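Tas1 (Pseudomonas aeruginosa, PDB 6OX6) pyrophosphorylates adenosine nucleotides to make (p)ppApp, a type VI secreted toxin activity that drains ADP and ATP from competitor cells. Local coordinates at residues A[266-269]-A[270-273]; A[289-292]-A[293-296]; A[421-424]-A[425-429]. All coordinates share one frame; numbering follows the deposited sequence. Where two conformers were deposited one is given.

Interaction 1. Residues A[266-269]-A[270-273]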
loop_
_atom_site.group_PDB
_atom_site.type_symbol
_atom_site.label_atom_id
_atom_site.label_comp_id
_atom_site.label_asym_id
_atom_site.label_seq_id
_atom_site.Cartn_x
_atom_site.Cartn_y
_atom_site.Cartn_z
ATOM N N VAL A 266 -8.741 1.486 -18.360
ATOM C CA VAL A 266 -8.063 0.190 -18.384
ATOM C C VAL A 266 -8.622 -0.733 -17.302
ATOM O O VAL A 266 -8.770 -1.944 -17.514
ATOM C CB VAL A 266 -6.539 0.377 -18.264
ATOM C CG1 VAL A 266 -6.215 1.319 -17.146
ATOM C CG2 VAL A 266 -5.840 -0.956 -18.006
ATOM N N ALA A 267 -8.946 -0.184 -16.130
ATOM C CA ALA A 267 -9.543 -1.016 -15.092
ATOM C C ALA A 267 -10.826 -1.686 -15.587
ATOM O O ALA A 267 -10.996 -2.907 -15.440
ATOM C CB ALA A 267 -9.807 -0.184 -13.832
ATOM N N ASP A 268 -11.741 -0.920 -16.194
ATOM C CA ASP A 268 -13.007 -1.563 -16.546
ATOM C C ASP A 268 -12.860 -2.499 -17.735
ATOM O O ASP A 268 -13.559 -3.520 -17.796
ATOM C CB ASP A 268 -14.119 -0.556 -16.788
ATOM C CG ASP A 268 -15.465 -1.088 -16.294
ATOM O OD1 ASP A 268 -16.517 -0.567 -16.724
ATOM O OD2 ASP A 268 -15.467 -2.050 -15.476
ATOM N N GLY A 269 -11.930 -2.210 -18.646
ATOM C CA GLY A 269 -11.530 -3.197 -19.627
ATOM C C GLY A 269 -11.181 -4.512 -18.965
ATOM O O GLY A 269 -11.857 -5.525 -19.174
ATOM N N LEU A 270 -10.140 -4.504 -18.129
ATOM C CA LEU A 270 -9.695 -5.751 -17.521
ATOM C C LEU A 270 -10.752 -6.348 -16.609
ATOM O O LEU A 270 -10.852 -7.579 -16.508
ATOM C CB LEU A 270 -8.410 -5.536 -16.745
ATOM C CG LEU A 270 -7.289 -4.969 -17.589
ATOM C CD1 LEU A 270 -6.341 -4.185 -16.712
ATOM C CD2 LEU A 270 -6.599 -6.129 -18.240
ATOM N N ALA A 271 -11.534 -5.513 -15.917
ATOM C CA ALA A 271 -12.553 -6.074 -15.033
ATOM C C ALA A 271 -13.621 -6.801 -15.836
ATOM O O ALA A 271 -13.951 -7.958 -15.553
ATOM C CB ALA A 271 -13.185 -4.986 -14.171
ATOM N N ALA A 272 -14.154 -6.140 -16.866
ATOM C CA ALA A 272 -15.172 -6.767 -17.700
ATOM C C ALA A 272 -14.634 -7.939 -18.519
ATOM O O ALA A 272 -15.434 -8.731 -19.017
ATOM C CB ALA A 272 -15.800 -5.715 -18.605
ATOM N N LYS A 273 -13.311 -8.084 -18.634
ATOM C CA LYS A 273 -12.711 -9.226 -19.324
ATOM C C LYS A 273 -12.851 -10.524 -18.531
ATOM O O LYS A 273 -13.104 -11.587 -19.115
ATOM C CB LYS A 273 -11.230 -8.945 -19.585
ATOM C CG LYS A 273 -10.873 -8.626 -21.021
ATOM C CD LYS A 273 -9.466 -9.111 -21.352
ATOM C CE LYS A 273 -9.408 -10.643 -21.386
ATOM N NZ LYS A 273 -8.046 -11.216 -21.616
#
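Val266 and Leu270 meet one helical turn apart through one methyl from each, and their side chains run alongside each other in the same direction. Val266 CG2 stands 3.5 Å from Leu270 CD1. CG2 is placed there because it lies anti to the backbone N of Val266, which leaves CG1 between N and the carbonyl carbon. Leu270 CD1 also rests 3.4 Å from Val266 O, so the leucine covers the carbonyl that its own amide binds.

Four backbone hydrogen bonds of the i to i+4 kind join residues 266-269 to residues 270-273. The amide of Leu270 reaches Val266 O, with N and O 3.0 Å apart, and is almost perfectly straight, with an N-H...O angle of 179°. Ala271 N is closer to its acceptor, at 2.7 Å from Ala267 O, and approaches nearly along the C=O axis. Ala272 N gives a bond of 2.8 Å to Asp268 O. The next bond, from Lys273 N to Gly269 O, is weak and bent to 129°. Lys273 N also makes a weak bond to Leu270 O. The amide of Lys273 is thus shared between two weak bonds, one four and one three residues back, in the last turn of the helix.

Among the other side-chain contacts, Asp268 OD2 comes to 3.9 Å from Ala271 CB, a van der Waals approach alongside the methyl.

The segment closes helix 256-273, which packs on the mixed sheet. Ala267 and Ala271 face strands 277-280 and 308-313, touching Val278 and Ile312. Leu270 packs instead on Glu325 and Leu326 of helix 319-328.

Interaction 2. Residues A[289-292]-A[293-296]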
loop_
_atom_site.group_PDB
_atom_site.type_symbol
_atom_site.label_atom_id
_atom_site.label_comp_id
_atom_site.label_asym_id
_atom_site.label_seq_id
_atom_site.Cartn_x
_atom_site.Cartn_y
_atom_site.Cartn_z
ATOM N N ALA A 289 -4.377 14.953 0.157
ATOM C CA ALA A 289 -3.306 14.837 -0.819
ATOM C C ALA A 289 -2.094 15.632 -0.366
ATOM O O ALA A 289 -0.969 15.128 -0.381
ATOM C CB ALA A 289 -3.792 15.320 -2.184
HETATM N N MSE A 290 -2.314 16.866 0.084
HETATM C CA MSE A 290 -1.216 17.685 0.560
HETATM C C MSE A 290 -0.545 17.156 1.801
HETATM O O MSE A 290 0.685 17.175 1.885
HETATM C CB MSE A 290 -1.664 19.142 0.809
HETATM C CG MSE A 290 -1.929 19.922 -0.467
HETATM SE SE MSE A 290 -3.017 21.493 -0.204
HETATM C CE MSE A 290 -2.011 22.311 1.235
ATOM N N GLN A 291 -1.341 16.653 2.740
ATOM C CA GLN A 291 -0.809 16.091 3.974
ATOM C C GLN A 291 0.026 14.853 3.665
ATOM O O GLN A 291 1.079 14.639 4.268
ATOM C CB GLN A 291 -1.943 15.737 4.936
ATOM C CG GLN A 291 -2.436 16.908 5.771
ATOM C CD GLN A 291 -1.314 17.609 6.510
ATOM O OE1 GLN A 291 -0.241 17.844 5.954
ATOM N NE2 GLN A 291 -1.557 17.948 7.771
ATOM N N LYS A 292 -0.446 14.037 2.726
ATOM C CA LYS A 292 0.277 12.821 2.340
ATOM C C LYS A 292 1.567 13.152 1.591
ATOM O O LYS A 292 2.612 12.524 1.822
ATOM C CB LYS A 292 -0.630 11.927 1.498
ATOM C CG LYS A 292 -0.007 10.612 1.091
ATOM C CD LYS A 292 -1.060 9.686 0.511
ATOM C CE LYS A 292 -0.546 8.258 0.380
ATOM N NZ LYS A 292 -1.640 7.356 -0.074
ATOM N N ILE A 293 1.525 14.142 0.697
ATOM C CA ILE A 293 2.753 14.588 0.031
ATOM C C ILE A 293 3.767 15.087 1.046
ATOM O O ILE A 293 4.962 14.775 0.955
ATOM C CB ILE A 293 2.438 15.685 -0.998
ATOM C CG1 ILE A 293 1.765 15.054 -2.215
ATOM C CG2 ILE A 293 3.735 16.468 -1.354
ATOM C CD1 ILE A 293 0.960 16.073 -3.072
ATOM N N ASN A 294 3.315 15.908 2.003
ATOM C CA ASN A 294 4.232 16.471 2.987
ATOM C C ASN A 294 4.783 15.412 3.943
ATOM O O ASN A 294 5.959 15.482 4.325
ATOM C CB ASN A 294 3.540 17.583 3.781
ATOM C CG ASN A 294 3.235 18.816 2.924
ATOM O OD1 ASN A 294 3.899 19.071 1.924
ATOM N ND2 ASN A 294 2.224 19.588 3.334
ATOM N N ASN A 295 3.955 14.442 4.365
ATOM C CA ASN A 295 4.373 13.463 5.366
ATOM C C ASN A 295 5.087 12.258 4.762
ATOM O O ASN A 295 6.188 11.908 5.197
ATOM C CB ASN A 295 3.176 12.965 6.170
ATOM C CG ASN A 295 2.655 14.008 7.120
ATOM O OD1 ASN A 295 3.429 14.747 7.742
ATOM N ND2 ASN A 295 1.337 14.104 7.216
ATOM N N ASP A 296 4.449 11.577 3.810
ATOM C CA ASP A 296 5.100 10.428 3.198
ATOM C C ASP A 296 6.253 10.833 2.300
ATOM O O ASP A 296 7.291 10.154 2.273
ATOM C CB ASP A 296 4.098 9.604 2.392
ATOM C CG ASP A 296 3.095 8.874 3.279
ATOM O OD1 ASP A 296 3.310 8.786 4.526
ATOM O OD2 ASP A 296 2.104 8.357 2.708
HETATM O O HOH W 1 1.631 19.146 6.734
#
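The Asp296 carboxylate lies against the methylenes of Lys292, not against its amine. Asp296 OD2 is 3.5 Å from both CG and CE of Lys292. The lysine chain runs extended past the carboxylate, with CG anti to the backbone N. Its NZ stays 4.8 Å from Asp296 OD2 and forms a salt bridge with Asp306. Asp296 OD2 is itself paired with Arg53 of the Pa14_01140 chain, the immunity protein. Asp296 OD1 takes weak hydrogen bonds from Asn52 and Leu54 of that chain. Both charges are thus answered by residues outside 289-296.

Four backbone bonds, Ile293 N to Ala289 O, Asn294 N to Met290 O, Asn295 N to Gln291 O and Asp296 N to Lys292 O, each measure 2.9 Å. The N-H...O angle falls from 164° at Ile293 to 138° at Asp296.

Gln291 and Asn294 have amide planes 85° apart. Gln291 OE1 and Asn294 ND2 are 4.0 Å apart. A water lies between them, but it is modelled unusually close to Gln291 OE1 and only weakly bonded to Asn294 ND2, so the bridge is uncertain. The stronger partner of Asn294 ND2 is the carbonyl of Gln244.

These residues lie in helix 286-296. Ala289, selenomethionine Met290 and Ile293 pack on Phe249 of helix 249-253. Lys292 and Asn295 touch the immunity protein, which places this helix at the interface of the complex.

Interaction 3. Residues A[421-424]-A[425-429]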
loop_
_atom_site.group_PDB
_atom_site.type_symbol
_atom_site.label_atom_id
_atom_site.label_comp_id
_atom_site.label_asym_id
_atom_site.label_seq_id
_atom_site.Cartn_x
_atom_site.Cartn_y
_atom_site.Cartn_z
ATOM N N ALA A 421 2.555 -9.875 18.722
ATOM C CA ALA A 421 1.273 -10.524 19.014
ATOM C C ALA A 421 0.164 -10.045 18.079
ATOM O O ALA A 421 -0.716 -10.828 17.698
ATOM C CB ALA A 421 0.858 -10.287 20.466
ATOM N N ILE A 422 0.170 -8.766 17.710
ATOM C CA ILE A 422 -0.876 -8.260 16.821
ATOM C C ILE A 422 -0.700 -8.828 15.423
ATOM O O ILE A 422 -1.664 -9.264 14.777
ATOM C CB ILE A 422 -0.864 -6.721 16.826
ATOM C CG1 ILE A 422 -1.078 -6.223 18.261
ATOM C CG2 ILE A 422 -1.955 -6.158 15.910
ATOM C CD1 ILE A 422 -1.018 -4.711 18.388
ATOM N N ALA A 423 0.535 -8.861 14.944
ATOM C CA ALA A 423 0.782 -9.410 13.625
ATOM C C ALA A 423 0.371 -10.879 13.551
ATOM O O ALA A 423 -0.189 -11.324 12.542
ATOM C CB ALA A 423 2.260 -9.233 13.282
ATOM N N GLU A 424 0.598 -11.636 14.629
ATOM C CA GLU A 424 0.207 -13.040 14.631
ATOM C C GLU A 424 -1.308 -13.194 14.537
ATOM O O GLU A 424 -1.794 -14.056 13.804
ATOM C CB GLU A 424 0.747 -13.750 15.875
ATOM C CG GLU A 424 0.653 -15.265 15.808
ATOM C CD GLU A 424 1.617 -15.943 16.774
ATOM O OE1 GLU A 424 1.364 -17.106 17.179
ATOM O OE2 GLU A 424 2.625 -15.291 17.140
ATOM N N LYS A 425 -2.041 -12.326 15.226
ATOM C CA LYS A 425 -3.497 -12.363 15.205
ATOM C C LYS A 425 -4.036 -12.037 13.817
ATOM O O LYS A 425 -5.063 -12.572 13.398
ATOM C CB LYS A 425 -4.070 -11.381 16.230
ATOM C CG LYS A 425 -3.463 -11.504 17.619
ATOM C CD LYS A 425 -4.313 -12.393 18.512
ATOM C CE LYS A 425 -3.802 -12.388 19.944
ATOM N NZ LYS A 425 -4.161 -11.130 20.654
ATOM N N SER A 426 -3.335 -11.160 13.106
ATOM C CA SER A 426 -3.749 -10.749 11.763
ATOM C C SER A 426 -3.506 -11.858 10.756
ATOM O O SER A 426 -4.395 -12.182 9.950
ATOM C CB SER A 426 -3.009 -9.472 11.372
ATOM O OG SER A 426 -3.422 -9.022 10.083
ATOM N N ARG A 427 -2.348 -12.527 10.852
ATOM C CA ARG A 427 -2.040 -13.624 9.942
ATOM C C ARG A 427 -2.997 -14.781 10.163
ATOM O O ARG A 427 -3.491 -15.381 9.199
ATOM C CB ARG A 427 -0.603 -14.112 10.146
ATOM C CG ARG A 427 0.460 -13.105 9.743
ATOM C CD ARG A 427 1.851 -13.769 9.664
ATOM N NE ARG A 427 2.264 -14.314 10.952
ATOM C CZ ARG A 427 2.827 -13.588 11.923
ATOM N NH1 ARG A 427 3.064 -12.286 11.741
ATOM N NH2 ARG A 427 3.182 -14.169 13.064
ATOM N N ALA A 428 -3.272 -15.102 11.429
ATOM C CA ALA A 428 -4.214 -16.181 11.709
ATOM C C ALA A 428 -5.598 -15.844 11.157
ATOM O O ALA A 428 -6.309 -16.720 10.648
ATOM C CB ALA A 428 -4.263 -16.445 13.211
ATOM N N TYR A 429 -5.983 -14.566 11.213
ATOM C CA TYR A 429 -7.298 -14.175 10.716
ATOM C C TYR A 429 -7.375 -14.356 9.212
ATOM O O TYR A 429 -8.271 -15.041 8.700
ATOM C CB TYR A 429 -7.587 -12.720 11.110
ATOM C CG TYR A 429 -8.870 -12.141 10.538
ATOM C CD1 TYR A 429 -10.127 -12.485 11.064
ATOM C CD2 TYR A 429 -8.820 -11.205 9.509
ATOM C CE1 TYR A 429 -11.299 -11.920 10.539
ATOM C CE2 TYR A 429 -9.973 -10.656 8.979
ATOM C CZ TYR A 429 -11.197 -11.017 9.484
ATOM O OH TYR A 429 -12.309 -10.421 8.925
#
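Ala423 and Arg427 are joined by a regular helical hydrogen bond, Arg427 N to Ala423 O at 3.0 Å, with like bonds from Ser426 N to Ile422 O and from Ala428 N to Glu424 O. Ser426 N also makes a weak second bond to Ala423 O, so this carbonyl accepts two amides.

The guanidinium of Arg427 folds back over the preceding turn. CG leaves anti to the carbonyl carbon, and the chain then bends at chi3 (-61°). This bend brings one face of the flat group over the backbone. Glu424 CA lies 3.5 Å above the plane of the Arg427 guanidinium, near the edge of the group rather than over its centre. Ala423 O lies on the same face, also near the edge. This carbonyl is close to Arg427 NH1 but poorly angled for a hydrogen bond. NH1 is also 3.5 Å from Ala423 CB, and its hydrogen bond goes to the carbonyl of Pro342.

Glu424 meets the other terminal nitrogen, NH2. Its CB is 3.7 Å from Arg427 NH2, and its extended chain crosses the arginine obliquely. The carboxylate and guanidinium planes are 33° apart. Glu424 OE2 stays 4.3 Å from Arg427 NH2, beyond a salt bridge, so any attraction between the charges is probably modest. Glu424 was modelled in two conformers, and this distance belongs to one of them.

Ser426 OG, set opposite the backbone N across the CA-CB bond (chi1 -178°), hydrogen-bonds to the carbonyl of Leu343. With Arg427, it ties two successive carbonyls of the 342-343 loop to helix 419-435.

Helix 402-410 runs beside this helix. Ala423 packs on Trp409, Ile422 on Asp408, and Lys425 and Ser426 on Tyr405. Further along, Tyr429 OH hydrogen-bonds to the backbone at Ala372, Pro398 and Gln401.

Each contact is a stretch of about two turns within its own helix, and none touches another. Interaction 1 and interaction 2 follow each other closely in the chain, yet their centres are 30 Å apart, with strand 277-280 between them in sequence. Interaction 3 lies near the C-terminal end of the modelled chain. Its centre is 33 Å from that of interaction 1, on the opposite side of the chain's centre, and 29 Å from that of interaction 2. The immunity protein reaches interaction 2 but neither of the others. The nearest atoms are about 18 Å apart for interactions 1 and 2, and about 19 Å apart for interactions 2 and 3.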